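Local coordinates for protein cortical-lytic enzyme (Clostridium perfringens, PDB 5JIP) that probably hydrolyses the glycan strands of spore-cortex peptidoglycan as a family 25 muramidase (lysozyme) during germination, at residues A[76-81]-A[125-130]; A[87-92]-A[135-140]; A[116-121]-A[152-157]. One frame throughout, in Å; residues are numbered along the deposited sequence.

Contact 1: A[76-81]-A[125-130]; sequences AKPSKD and TELVNW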
loop_
_atom_site.group_PDB
_atom_site.type_symbol
_atom_site.label_atom_id
_atom_site.label_comp_id
_atom_site.label_asym_id
_atom_site.label_seq_id
_atom_site.Cartn_x
_atom_site.Cartn_y
_atom_site.Cartn_z
ATOM N N ALA A 76 23.456 2.993 -19.338
ATOM C CA ALA A 76 24.157 1.813 -18.856
ATOM C C ALA A 76 25.160 1.287 -19.883
ATOM O O ALA A 76 24.951 1.382 -21.096
ATOM C CB ALA A 76 23.149 0.729 -18.541
ATOM N N LYS A 77 26.253 0.714 -19.384
ATOM C CA LYS A 77 27.090 -0.175 -20.190
ATOM C C LYS A 77 27.172 -1.539 -19.511
ATOM O O LYS A 77 28.053 -1.784 -18.670
ATOM C CB LYS A 77 28.477 0.402 -20.426
ATOM C CG LYS A 77 29.168 -0.365 -21.560
ATOM C CD LYS A 77 30.365 0.351 -22.158
ATOM C CE LYS A 77 30.901 -0.415 -23.399
ATOM N NZ LYS A 77 29.983 -0.346 -24.620
ATOM N N PRO A 78 26.273 -2.450 -19.841
ATOM C CA PRO A 78 26.276 -3.765 -19.185
ATOM C C PRO A 78 27.439 -4.612 -19.673
ATOM O O PRO A 78 28.015 -4.363 -20.733
ATOM C CB PRO A 78 24.925 -4.376 -19.595
ATOM C CG PRO A 78 24.093 -3.196 -20.049
ATOM C CD PRO A 78 25.085 -2.260 -20.683
ATOM N N SER A 79 27.795 -5.611 -18.866
ATOM C CA SER A 79 28.859 -6.542 -19.215
ATOM C C SER A 79 28.619 -7.847 -18.469
ATOM O O SER A 79 27.681 -7.969 -17.668
ATOM C CB SER A 79 30.239 -5.960 -18.900
ATOM O OG SER A 79 30.597 -6.107 -17.535
ATOM N N LYS A 80 29.480 -8.835 -18.752
ATOM C CA LYS A 80 29.436 -10.106 -18.033
ATOM C C LYS A 80 29.970 -9.975 -16.614
ATOM O O LYS A 80 29.738 -10.866 -15.788
ATOM C CB LYS A 80 30.247 -11.190 -18.770
ATOM C CG LYS A 80 29.728 -11.528 -20.157
ATOM C CD LYS A 80 30.483 -12.689 -20.806
ATOM C CE LYS A 80 30.136 -12.773 -22.279
ATOM N NZ LYS A 80 30.735 -13.956 -22.936
ATOM N N ASP A 81 30.691 -8.904 -16.310
ATOM C CA ASP A 81 31.238 -8.708 -14.973
ATOM C C ASP A 81 30.237 -7.908 -14.144
ATOM O O ASP A 81 29.971 -6.738 -14.431
ATOM C CB ASP A 81 32.595 -8.016 -15.033
ATOM C CG ASP A 81 33.145 -7.724 -13.661
ATOM O OD1 ASP A 81 32.611 -8.286 -12.685
ATOM O OD2 ASP A 81 34.097 -6.936 -13.550
ATOM N N THR A 125 20.227 -13.980 -19.642
ATOM C CA THR A 125 20.528 -14.112 -18.217
ATOM C C THR A 125 21.604 -13.122 -17.811
ATOM O O THR A 125 21.502 -12.467 -16.768
ATOM C CB THR A 125 20.970 -15.540 -17.881
ATOM O OG1 THR A 125 19.936 -16.467 -18.246
ATOM C CG2 THR A 125 21.283 -15.689 -16.382
ATOM N N GLU A 126 22.649 -12.990 -18.624
ATOM C CA GLU A 126 23.725 -12.082 -18.270
ATOM C C GLU A 126 23.243 -10.631 -18.253
ATOM O O GLU A 126 23.599 -9.870 -17.344
ATOM C CB GLU A 126 24.894 -12.262 -19.242
ATOM C CG GLU A 126 25.627 -13.580 -19.053
ATOM C CD GLU A 126 26.623 -13.880 -20.148
ATOM O OE1 GLU A 126 26.347 -13.547 -21.325
ATOM O OE2 GLU A 126 27.690 -14.454 -19.813
ATOM N N LEU A 127 22.444 -10.233 -19.245
ATOM C CA LEU A 127 21.984 -8.843 -19.291
ATOM C C LEU A 127 21.065 -8.551 -18.112
ATOM O O LEU A 127 21.249 -7.565 -17.392
ATOM C CB LEU A 127 21.272 -8.558 -20.603
ATOM C CG LEU A 127 20.696 -7.147 -20.767
ATOM C CD1 LEU A 127 21.789 -6.115 -20.696
ATOM C CD2 LEU A 127 19.954 -6.973 -22.087
ATOM N N VAL A 128 20.091 -9.426 -17.873
ATOM C CA VAL A 128 19.145 -9.190 -16.793
ATOM C C VAL A 128 19.853 -9.241 -15.441
ATOM O O VAL A 128 19.564 -8.430 -14.565
ATOM C CB VAL A 128 17.967 -10.186 -16.880
ATOM C CG1 VAL A 128 17.092 -10.118 -15.640
ATOM C CG2 VAL A 128 17.087 -9.943 -18.133
ATOM N N ASN A 129 20.759 -10.211 -15.223
ATOM C CA ASN A 129 21.528 -10.229 -13.987
ATOM C C ASN A 129 22.263 -8.906 -13.756
ATOM O O ASN A 129 22.369 -8.435 -12.617
ATOM C CB ASN A 129 22.529 -11.380 -14.000
ATOM C CG ASN A 129 21.890 -12.708 -13.680
ATOM O OD1 ASN A 129 20.691 -12.789 -13.375
ATOM N ND2 ASN A 129 22.688 -13.758 -13.735
ATOM N N TRP A 130 22.808 -8.312 -14.817
ATOM C CA TRP A 130 23.520 -7.043 -14.665
ATOM C C TRP A 130 22.573 -5.925 -14.241
ATOM O O TRP A 130 22.856 -5.182 -13.301
ATOM C CB TRP A 130 24.236 -6.691 -15.970
ATOM C CG TRP A 130 25.148 -5.540 -15.831
ATOM C CD1 TRP A 130 26.502 -5.574 -15.606
ATOM C CD2 TRP A 130 24.789 -4.155 -15.889
ATOM N NE1 TRP A 130 26.994 -4.297 -15.514
ATOM C CE2 TRP A 130 25.963 -3.409 -15.687
ATOM C CE3 TRP A 130 23.579 -3.470 -16.090
ATOM C CZ2 TRP A 130 25.970 -1.998 -15.704
ATOM C CZ3 TRP A 130 23.589 -2.091 -16.094
ATOM C CH2 TRP A 130 24.781 -1.368 -15.909
HETATM O O HOH W 1 26.231 -10.066 -16.728
HETATM O O HOH W 2 27.429 -14.314 -23.516
HETATM O O HOH W 3 29.082 -16.220 -21.478
#
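Two hydrogen bonds grip Ser-79 OG, one from Asp-81 N at 3.1 Å and one shared with the hydroxyl of Ser-84. The first makes an ST turn. The same Ser-84 hydroxyl bonds the indole NE1 of Trp-130 and the carbonyl of Asp-81, so one serine ties the loop to the ring. The indole is the main surface of the contact. Its CG stands anti to the backbone N (chi1 -171°), which sends the ring from helix 124-142 to the loop. Pro-78 lies across one face in a CH-pi contact: Pro-78 CA sits 3.6 Å from the centroid of the five-membered ring of Trp-130. This loop follows strand 70-75 and leads into helix 83-100, so residues 76-81 form a beta-to-alpha connection of the TIM-barrel-like glycosidase fold. Further along the indole, Ala-76 CB meets Trp-130 CH2 at 3.7 Å. Pro-78 CB reaches Leu-127 CD1 at 3.8 Å, the two side chains lying side by side. Toward the solvent, the extended chain of Lys-80 crosses Glu-126 obliquely, with Lys-80 CD 3.4 Å from Glu-126 OE2. Lys-80 NZ stays 4.4 Å from Glu-126 OE2, beyond a salt bridge. One water joins Lys-80 NZ to Glu-126 OE2; another donates to Glu-126 OE1 and holds NZ only weakly. Glu-126 OE1 also accepts from Thr-123 N. A third water donates to both Ser-79 O and Glu-126 O, each at 2.7 Å.

Contact 2: A[87-92]-A[135-140]; sequences IQADQF and RDRFEE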
loop_
_atom_site.group_PDB
_atom_site.type_symbol
_atom_site.label_atom_id
_atom_site.label_comp_id
_atom_site.label_asym_id
_atom_site.label_seq_id
_atom_site.Cartn_x
_atom_site.Cartn_y
_atom_site.Cartn_z
ATOM N N ILE A 87 29.641 -0.659 -9.642
ATOM C CA ILE A 87 30.400 0.567 -9.887
ATOM C C ILE A 87 29.525 1.627 -10.532
ATOM O O ILE A 87 29.551 2.801 -10.136
ATOM C CB ILE A 87 31.633 0.271 -10.753
ATOM C CG1 ILE A 87 32.645 -0.518 -9.926
ATOM C CG2 ILE A 87 32.228 1.568 -11.333
ATOM C CD1 ILE A 87 33.693 -1.183 -10.778
ATOM N N GLN A 88 28.786 1.252 -11.576
ATOM C CA GLN A 88 27.968 2.241 -12.257
ATOM C C GLN A 88 26.847 2.734 -11.360
ATOM O O GLN A 88 26.547 3.932 -11.354
ATOM C CB GLN A 88 27.423 1.687 -13.559
ATOM C CG GLN A 88 28.503 1.653 -14.642
ATOM C CD GLN A 88 28.048 1.012 -15.912
ATOM O OE1 GLN A 88 27.001 1.363 -16.474
ATOM N NE2 GLN A 88 28.852 0.077 -16.401
ATOM N N ALA A 89 26.238 1.842 -10.571
ATOM C CA ALA A 89 25.218 2.311 -9.635
ATOM C C ALA A 89 25.807 3.303 -8.635
ATOM O O ALA A 89 25.204 4.349 -8.350
ATOM C CB ALA A 89 24.568 1.140 -8.899
ATOM N N ASP A 90 26.992 3.008 -8.099
ATOM C CA ASP A 90 27.598 3.940 -7.157
ATOM C C ASP A 90 27.928 5.265 -7.829
ATOM O O ASP A 90 27.805 6.322 -7.208
ATOM C CB ASP A 90 28.864 3.343 -6.539
ATOM C CG ASP A 90 28.568 2.288 -5.478
ATOM O OD1 ASP A 90 27.398 2.110 -5.067
ATOM O OD2 ASP A 90 29.521 1.629 -5.043
ATOM N N GLN A 91 28.375 5.227 -9.091
ATOM C CA GLN A 91 28.710 6.465 -9.799
ATOM C C GLN A 91 27.468 7.308 -10.041
ATOM O O GLN A 91 27.494 8.535 -9.880
ATOM C CB GLN A 91 29.385 6.140 -11.128
ATOM C CG GLN A 91 30.810 5.581 -10.999
ATOM C CD GLN A 91 31.325 4.957 -12.300
ATOM O OE1 GLN A 91 30.548 4.487 -13.125
ATOM N NE2 GLN A 91 32.634 4.938 -12.471
ATOM N N PHE A 92 26.379 6.658 -10.449
ATOM C CA PHE A 92 25.108 7.338 -10.667
ATOM C C PHE A 92 24.610 8.001 -9.383
ATOM O O PHE A 92 24.189 9.166 -9.395
ATOM C CB PHE A 92 24.121 6.308 -11.210
ATOM C CG PHE A 92 22.768 6.857 -11.603
ATOM C CD1 PHE A 92 22.621 8.114 -12.177
ATOM C CD2 PHE A 92 21.636 6.072 -11.420
ATOM C CE1 PHE A 92 21.371 8.572 -12.551
ATOM C CE2 PHE A 92 20.389 6.533 -11.794
ATOM C CZ PHE A 92 20.248 7.781 -12.354
ATOM N N ARG A 135 20.107 -2.546 -9.961
ATOM C CA ARG A 135 18.921 -2.228 -9.165
ATOM C C ARG A 135 19.133 -2.510 -7.674
ATOM O O ARG A 135 18.774 -1.688 -6.814
ATOM C CB ARG A 135 17.731 -3.011 -9.715
ATOM C CG ARG A 135 16.430 -2.838 -8.946
ATOM C CD ARG A 135 16.169 -3.996 -8.030
ATOM N NE ARG A 135 15.867 -5.205 -8.805
ATOM C CZ ARG A 135 14.654 -5.616 -9.167
ATOM N NH1 ARG A 135 13.581 -4.946 -8.794
ATOM N NH2 ARG A 135 14.512 -6.729 -9.887
ATOM N N ASP A 136 19.693 -3.676 -7.335
ATOM C CA ASP A 136 19.884 -4.012 -5.923
ATOM C C ASP A 136 20.808 -3.013 -5.233
ATOM O O ASP A 136 20.535 -2.558 -4.113
ATOM C CB ASP A 136 20.446 -5.439 -5.776
ATOM C CG ASP A 136 19.420 -6.519 -6.070
ATOM O OD1 ASP A 136 18.207 -6.219 -6.125
ATOM O OD2 ASP A 136 19.831 -7.685 -6.239
ATOM N N ARG A 137 21.930 -2.692 -5.859
ATOM C CA ARG A 137 22.842 -1.714 -5.282
ATOM C C ARG A 137 22.175 -0.357 -5.158
ATOM O O ARG A 137 22.255 0.299 -4.110
ATOM C CB ARG A 137 24.100 -1.604 -6.137
ATOM C CG ARG A 137 25.156 -0.641 -5.603
ATOM C CD ARG A 137 25.698 -1.129 -4.284
ATOM N NE ARG A 137 26.944 -0.450 -3.960
ATOM C CZ ARG A 137 27.838 -0.906 -3.094
ATOM N NH1 ARG A 137 27.619 -2.051 -2.441
ATOM N NH2 ARG A 137 28.945 -0.203 -2.881
ATOM N N PHE A 138 21.528 0.094 -6.235
ATOM C CA PHE A 138 20.956 1.439 -6.240
ATOM C C PHE A 138 19.924 1.611 -5.129
ATOM O O PHE A 138 19.983 2.571 -4.347
ATOM C CB PHE A 138 20.314 1.753 -7.580
ATOM C CG PHE A 138 19.874 3.176 -7.665
ATOM C CD1 PHE A 138 20.760 4.151 -8.070
ATOM C CD2 PHE A 138 18.603 3.557 -7.221
ATOM C CE1 PHE A 138 20.380 5.473 -8.099
ATOM C CE2 PHE A 138 18.216 4.891 -7.248
ATOM C CZ PHE A 138 19.088 5.841 -7.685
ATOM N N GLU A 139 18.989 0.669 -5.030
ATOM C CA GLU A 139 17.902 0.783 -4.062
ATOM C C GLU A 139 18.389 0.576 -2.635
ATOM O O GLU A 139 17.922 1.241 -1.709
ATOM C CB GLU A 139 16.796 -0.207 -4.430
ATOM C CG GLU A 139 16.194 0.123 -5.792
ATOM C CD GLU A 139 14.882 -0.590 -6.083
ATOM O OE1 GLU A 139 14.608 -1.650 -5.471
ATOM O OE2 GLU A 139 14.110 -0.094 -6.949
ATOM N N GLU A 140 19.335 -0.339 -2.439
ATOM C CA GLU A 140 19.901 -0.555 -1.115
ATOM C C GLU A 140 20.549 0.726 -0.595
ATOM O O GLU A 140 20.375 1.108 0.566
ATOM C CB GLU A 140 20.893 -1.717 -1.214
ATOM C CG GLU A 140 21.666 -2.018 0.003
ATOM C CD GLU A 140 23.125 -2.182 -0.324
ATOM O OE1 GLU A 140 23.474 -2.949 -1.270
ATOM O OE2 GLU A 140 23.916 -1.503 0.343
#
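The carboxylate of Asp-90 and the guanidinium of Arg-137 meet side-on, with their planes 37° apart. Arg-137 NE donates to Asp-90 OD1 at 2.8 Å, nearly straight. Arg-137 NH2 donates to Asp-90 OD2 at 2.9 Å and is more bent. Both oxygens use their syn lone pairs, so this two-point salt bridge fixes the rotation of both groups. The arginine chain leaves its helix with CG anti to the backbone N, then bends at chi2 to bring NE alongside the acid. Arg-137 CG also rests on Ala-89 CB at 3.8 Å. Helices 83-100 and 124-142 are successive helices on the outside of the barrel-like sheet of this glycosidase domain. They run in roughly the same direction here: the axes of segments 87-92 and 135-140 approach to 8.7 Å and cross at -33°. Ala-89, a small residue, lies where the backbones come closest. On the buried side Phe-92 and Phe-138 meet obliquely, with ring planes at 32°. Phe-92 CD2 touches Phe-138 CE1 at 3.6 Å. Phe-92 also packs on Ala-42 and Ser-43 of strand 38-44, and Phe-138 on Leu-96. Lys-246 of the second subunit packs against Arg-137.

Contact 3: A[116-121]-A[152-157]; sequences TPTDKS and LFFIGL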
loop_
_atom_site.group_PDB
_atom_site.type_symbol
_atom_site.label_atom_id
_atom_site.label_comp_id
_atom_site.label_asym_id
_atom_site.label_seq_id
_atom_site.Cartn_x
_atom_site.Cartn_y
_atom_site.Cartn_z
ATOM N N THR A 116 22.011 -1.091 -24.767
ATOM C CA THR A 116 23.193 -1.749 -25.292
ATOM C C THR A 116 23.489 -2.932 -24.381
ATOM O O THR A 116 23.088 -2.916 -23.208
ATOM C CB THR A 116 24.369 -0.757 -25.369
ATOM O OG1 THR A 116 25.432 -1.304 -26.158
ATOM C CG2 THR A 116 24.889 -0.411 -24.007
ATOM N N PRO A 117 24.144 -3.991 -24.886
ATOM C CA PRO A 117 24.574 -4.235 -26.268
ATOM C C PRO A 117 23.465 -4.834 -27.098
ATOM O O PRO A 117 22.556 -5.469 -26.550
ATOM C CB PRO A 117 25.726 -5.228 -26.102
ATOM C CG PRO A 117 25.294 -6.059 -24.920
ATOM C CD PRO A 117 24.547 -5.100 -23.991
ATOM N N THR A 118 23.529 -4.622 -28.411
ATOM C CA THR A 118 22.587 -5.207 -29.354
ATOM C C THR A 118 23.248 -6.233 -30.251
ATOM O O THR A 118 22.665 -6.629 -31.260
ATOM C CB THR A 118 21.949 -4.129 -30.228
ATOM O OG1 THR A 118 22.983 -3.402 -30.906
ATOM C CG2 THR A 118 21.103 -3.181 -29.383
ATOM N N ASP A 119 24.467 -6.608 -29.957
ATOM C CA ASP A 119 25.061 -7.726 -30.659
ATOM C C ASP A 119 24.693 -8.964 -29.846
ATOM O O ASP A 119 23.756 -8.938 -29.037
ATOM C CB ASP A 119 26.554 -7.470 -30.868
ATOM C CG ASP A 119 27.296 -7.208 -29.591
ATOM O OD1 ASP A 119 26.719 -7.391 -28.507
ATOM O OD2 ASP A 119 28.480 -6.832 -29.676
ATOM N N LYS A 120 25.387 -10.070 -30.045
ATOM C CA LYS A 120 25.061 -11.264 -29.280
ATOM C C LYS A 120 26.016 -11.463 -28.119
ATOM O O LYS A 120 26.221 -12.598 -27.686
ATOM C CB LYS A 120 25.054 -12.482 -30.197
ATOM C CG LYS A 120 24.023 -12.368 -31.327
ATOM C CD LYS A 120 23.195 -13.650 -31.459
ATOM C CE LYS A 120 24.013 -14.813 -32.031
ATOM N NZ LYS A 120 24.441 -14.573 -33.445
ATOM N N SER A 121 26.600 -10.375 -27.593
ATOM C CA SER A 121 27.704 -10.535 -26.655
ATOM C C SER A 121 27.234 -10.967 -25.279
ATOM O O SER A 121 28.020 -11.566 -24.533
ATOM C CB SER A 121 28.521 -9.242 -26.552
ATOM O OG SER A 121 27.715 -8.155 -26.144
ATOM N N LEU A 152 11.077 -1.341 -26.893
ATOM C CA LEU A 152 10.364 -2.564 -27.247
ATOM C C LEU A 152 11.232 -3.468 -28.110
ATOM O O LEU A 152 11.297 -4.686 -27.885
ATOM C CB LEU A 152 9.060 -2.211 -27.972
ATOM C CG LEU A 152 8.145 -3.396 -28.371
ATOM C CD1 LEU A 152 7.795 -4.222 -27.155
ATOM C CD2 LEU A 152 6.857 -2.949 -29.082
ATOM N N PHE A 153 11.914 -2.889 -29.097
ATOM C CA PHE A 153 12.810 -3.676 -29.944
ATOM C C PHE A 153 13.867 -4.392 -29.114
ATOM O O PHE A 153 14.099 -5.600 -29.283
ATOM C CB PHE A 153 13.459 -2.766 -30.976
ATOM C CG PHE A 153 14.442 -3.466 -31.861
ATOM C CD1 PHE A 153 14.006 -4.191 -32.947
ATOM C CD2 PHE A 153 15.802 -3.402 -31.604
ATOM C CE1 PHE A 153 14.905 -4.851 -33.763
ATOM C CE2 PHE A 153 16.699 -4.057 -32.418
ATOM C CZ PHE A 153 16.249 -4.774 -33.499
ATOM N N PHE A 154 14.505 -3.655 -28.203
ATOM C CA PHE A 154 15.560 -4.193 -27.356
ATOM C C PHE A 154 15.056 -5.355 -26.506
ATOM O O PHE A 154 15.721 -6.393 -26.408
ATOM C CB PHE A 154 16.108 -3.068 -26.474
ATOM C CG PHE A 154 17.365 -3.406 -25.752
ATOM C CD1 PHE A 154 18.585 -3.242 -26.372
ATOM C CD2 PHE A 154 17.339 -3.861 -24.431
ATOM C CE1 PHE A 154 19.756 -3.545 -25.714
ATOM C CE2 PHE A 154 18.507 -4.157 -23.761
ATOM C CZ PHE A 154 19.718 -4.006 -24.394
ATOM N N ILE A 155 13.883 -5.193 -25.871
ATOM C CA ILE A 155 13.291 -6.285 -25.106
ATOM C C ILE A 155 13.164 -7.510 -26.002
ATOM O O ILE A 155 13.482 -8.628 -25.593
ATOM C CB ILE A 155 11.932 -5.853 -24.512
ATOM C CG1 ILE A 155 12.147 -4.830 -23.381
ATOM C CG2 ILE A 155 11.154 -7.044 -23.980
ATOM C CD1 ILE A 155 10.865 -4.182 -22.884
ATOM N N GLY A 156 12.740 -7.304 -27.252
ATOM C CA GLY A 156 12.550 -8.413 -28.176
ATOM C C GLY A 156 13.841 -9.117 -28.547
ATOM O O GLY A 156 13.845 -10.323 -28.801
ATOM N N LEU A 157 14.948 -8.385 -28.575
ATOM C CA LEU A 157 16.243 -9.006 -28.826
ATOM C C LEU A 157 16.640 -9.957 -27.716
ATOM O O LEU A 157 17.465 -10.850 -27.928
ATOM C CB LEU A 157 17.332 -7.945 -28.941
ATOM C CG LEU A 157 17.528 -7.213 -30.240
ATOM C CD1 LEU A 157 18.607 -6.177 -29.987
ATOM C CD2 LEU A 157 17.944 -8.171 -31.338
#
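Residues 116-121 form an irregular loop, while 152-157 make a short helix that follows strand 147-151. The peptide bond before Pro-117 is cis. The two backbones stay apart: the nearest CA atoms, Thr-118 and Phe-154, are 7.4 Å from each other. Side chains therefore span the gap, chiefly Phe-154 and Leu-157 from the helix. Phe-154 has CG anti to the backbone N (chi1 -169°), which carries its ring to the loop. Phe-154 CE1 lies 3.5 Å from Thr-116 N and equally near Pro-117 O. The Thr-118 methyl, CG2, comes up at the ring edge, 3.9 Å from Phe-154 CE1, the side chains crossing at about a right angle. Strands 111-113 and 147-151 are parallel neighbours in the glycosidase's barrel-like sheet, so the contact joins the loop after one to the short helix after the other. Tyr-158 lies next to this pairing: its hydroxyl bonds Pro-117 O and its ring meets that of Phe-154. Leu-157 CD1 packs on Thr-118 CB at 3.9 Å. The loop turns as Asp-119 OD1 accepts from Ser-121 N at 3.1 Å, from above the carboxylate plane, in an Asx turn. Ser-121 OG donates to the syn lone pair of Asp-119 OD1 at 2.7 Å.

All three contacts lie in the family 25 glycosidase domain, away from the magnesium site. Along the chain the segments come in the order 76-81, 87-92, 116-121, 125-130, 135-140, 152-157, so every pair of contacts interleaves. Contacts 1 and 2 share helix 124-142, with centres about 13 Å apart. Gln-88 joins them: its NE2 probably bonds Lys-77 O. Contact 3 is centred about 12 Å from the centre of contact 1, where Leu-127 CD2 packs on Phe-154 CE2 and Pro-78 meets Thr-116. Contacts 2 and 3 do not touch; their centres are about 22 Å apart. Together they tie consecutive beta-alpha units of the barrel: contact 2 between the helices, contact 1 at the start of helix 124-142, contact 3 at the surface.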